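Local coordinates for kinesin-like protein KAR3 (Saccharomyces cerevisiae, PDB 1F9V) that probably hydrolyses ATP, as a kinesin motor, to drive movement along microtubules, at residues F137-Y141 with H213-S219. The protein carries 2 engineered substitutions. Numbering follows the deposited sequence.
Engineered in segment 213-219: A216 (natural residue Arg).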
loop_
_atom_site.group_PDB
_atom_site.type_symbol
_atom_site.label_atom_id
_atom_site.label_comp_id
_atom_site.label_asym_id
_atom_site.label_seq_id
_atom_site.Cartn_x
_atom_site.Cartn_y
_atom_site.Cartn_z
ATOM N N PHE A 137 -0.043 8.314 -12.509
ATOM C CA PHE A 137 0.157 8.717 -11.120
ATOM C C PHE A 137 -0.989 9.659 -10.795
ATOM O O PHE A 137 -1.041 10.797 -11.283
ATOM C CB PHE A 137 1.510 9.423 -10.942
ATOM C CG PHE A 137 1.983 9.498 -9.510
ATOM C CD1 PHE A 137 1.355 8.768 -8.502
ATOM C CD2 PHE A 137 3.057 10.310 -9.173
ATOM C CE1 PHE A 137 1.796 8.849 -7.176
ATOM C CE2 PHE A 137 3.502 10.397 -7.856
ATOM C CZ PHE A 137 2.867 9.664 -6.859
ATOM N N ILE A 138 -1.919 9.171 -9.982
ATOM C CA ILE A 138 -3.081 9.955 -9.612
ATOM C C ILE A 138 -3.227 10.035 -8.106
ATOM O O ILE A 138 -2.502 9.380 -7.358
ATOM C CB ILE A 138 -4.387 9.319 -10.176
ATOM C CG1 ILE A 138 -4.621 7.950 -9.529
ATOM C CG2 ILE A 138 -4.294 9.166 -11.700
ATOM C CD1 ILE A 138 -6.008 7.366 -9.770
ATOM N N GLU A 139 -4.173 10.853 -7.670
ATOM C CA GLU A 139 -4.473 10.967 -6.260
ATOM C C GLU A 139 -5.989 11.032 -6.146
ATOM O O GLU A 139 -6.672 11.465 -7.074
ATOM C CB GLU A 139 -3.843 12.226 -5.656
ATOM C CG GLU A 139 -4.781 13.408 -5.606
ATOM C CD GLU A 139 -4.155 14.644 -4.997
ATOM O OE1 GLU A 139 -3.046 14.551 -4.425
ATOM O OE2 GLU A 139 -4.787 15.716 -5.096
ATOM N N ILE A 140 -6.508 10.557 -5.022
ATOM C CA ILE A 140 -7.931 10.623 -4.760
ATOM C C ILE A 140 -8.034 11.524 -3.539
ATOM O O ILE A 140 -7.467 11.226 -2.485
ATOM C CB ILE A 140 -8.536 9.238 -4.450
ATOM C CG1 ILE A 140 -8.617 8.407 -5.736
ATOM C CG2 ILE A 140 -9.942 9.399 -3.869
ATOM C CD1 ILE A 140 -9.004 6.964 -5.517
ATOM N N TYR A 141 -8.719 12.648 -3.700
ATOM C CA TYR A 141 -8.906 13.608 -2.619
ATOM C C TYR A 141 -10.390 13.939 -2.551
ATOM O O TYR A 141 -10.982 14.391 -3.539
ATOM C CB TYR A 141 -8.101 14.884 -2.878
ATOM C CG TYR A 141 -8.311 15.929 -1.809
ATOM C CD1 TYR A 141 -8.006 15.657 -0.478
ATOM C CD2 TYR A 141 -8.861 17.172 -2.117
ATOM C CE1 TYR A 141 -8.243 16.593 0.523
ATOM C CE2 TYR A 141 -9.105 18.122 -1.117
ATOM C CZ TYR A 141 -8.795 17.818 0.198
ATOM O OH TYR A 141 -9.044 18.732 1.197
ATOM N N HIS A 213 -1.383 18.573 1.888
ATOM C CA HIS A 213 -2.390 17.973 1.028
ATOM C C HIS A 213 -2.295 16.467 0.816
ATOM O O HIS A 213 -3.297 15.756 0.921
ATOM C CB HIS A 213 -2.401 18.654 -0.335
ATOM C CG HIS A 213 -3.529 18.203 -1.201
ATOM N ND1 HIS A 213 -3.347 17.404 -2.308
ATOM C CD2 HIS A 213 -4.866 18.390 -1.088
ATOM C CE1 HIS A 213 -4.521 17.118 -2.839
ATOM N NE2 HIS A 213 -5.460 17.704 -2.117
ATOM N N SER A 214 -1.104 15.982 0.498
ATOM C CA SER A 214 -0.929 14.559 0.264
ATOM C C SER A 214 -1.233 13.738 1.510
ATOM O O SER A 214 -1.532 12.552 1.420
ATOM C CB SER A 214 0.495 14.275 -0.209
ATOM O OG SER A 214 1.408 15.148 0.426
ATOM N N SER A 215 -1.160 14.368 2.676
ATOM C CA SER A 215 -1.441 13.659 3.918
ATOM C C SER A 215 -2.941 13.395 4.067
ATOM O O SER A 215 -3.358 12.575 4.884
ATOM C CB SER A 215 -0.932 14.462 5.110
ATOM O OG SER A 215 -1.866 15.461 5.472
ATOM N N ALA A 216 -3.748 14.086 3.264
ATOM C CA ALA A 216 -5.201 13.927 3.308
ATOM C C ALA A 216 -5.761 13.268 2.048
ATOM O O ALA A 216 -6.968 13.258 1.828
ATOM C CB ALA A 216 -5.867 15.280 3.520
ATOM N N SER A 217 -4.889 12.708 1.228
ATOM C CA SER A 217 -5.351 12.059 0.011
ATOM C C SER A 217 -4.637 10.744 -0.216
ATOM O O SER A 217 -3.599 10.471 0.392
ATOM C CB SER A 217 -5.126 12.973 -1.196
ATOM O OG SER A 217 -3.749 13.151 -1.456
ATOM N N HIS A 218 -5.216 9.918 -1.079
ATOM C CA HIS A 218 -4.612 8.646 -1.432
ATOM C C HIS A 218 -3.853 8.895 -2.728
ATOM O O HIS A 218 -4.429 9.384 -3.698
ATOM C CB HIS A 218 -5.670 7.580 -1.706
ATOM C CG HIS A 218 -6.657 7.396 -0.600
ATOM N ND1 HIS A 218 -6.296 7.376 0.731
ATOM C CD2 HIS A 218 -7.994 7.185 -0.632
ATOM C CE1 HIS A 218 -7.370 7.159 1.469
ATOM N NE2 HIS A 218 -8.413 7.040 0.666
ATOM N N SER A 219 -2.564 8.580 -2.748
ATOM C CA SER A 219 -1.768 8.756 -3.953
ATOM C C SER A 219 -1.568 7.359 -4.528
ATOM O O SER A 219 -1.167 6.433 -3.820
ATOM C CB SER A 219 -0.436 9.423 -3.610
ATOM O OG SER A 219 -0.672 10.695 -3.029
HETATM O O HOH W 1 -0.883 13.382 -3.497
#
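Y141, H213 and E139 bury the most surface where the end of strand 130-141 meets the kinesin switch-1 region as it turns into strand 218-228; its SSRSH-type motif is S214-H218 here, with the engineered A216 in place of the natural arginine. The H213 ring presents an edge to one face of Y141, a T-shaped pair with centroids 4.4 Å apart and planes at 64°. At its rim the Y141 ring also meets A216, CE1 to CB 4.0 Å.

E139 and S219 have their side chains on the same face of the sheet. E139 OE1 accepts a weak hydrogen bond from S217 OG (3.4 Å) and a hydrogen bond from a water 2.6 Å away, which also bonds S219 OG at 2.7 Å. The carboxylate is thus linked, in part through the water, to the loop-to-strand junction, and the S219 side chain lies about 8 Å from the bound magnesium.

The backbones run antiparallel. I140 and H218 form a hydrogen-bonded pair, I140 N to H218 O 2.7 Å and H218 N to I140 O 3.0 Å; E139 and S219 form the adjoining non-hydrogen-bonded pair.

On the opposite face, I140 packs against helix 297-306, while H218 lies against helix 258-281 and hydrogen-bonds S270 there. Strands 144-147 and 235-244 flank the pair, continuing the central sheet of the motor domain.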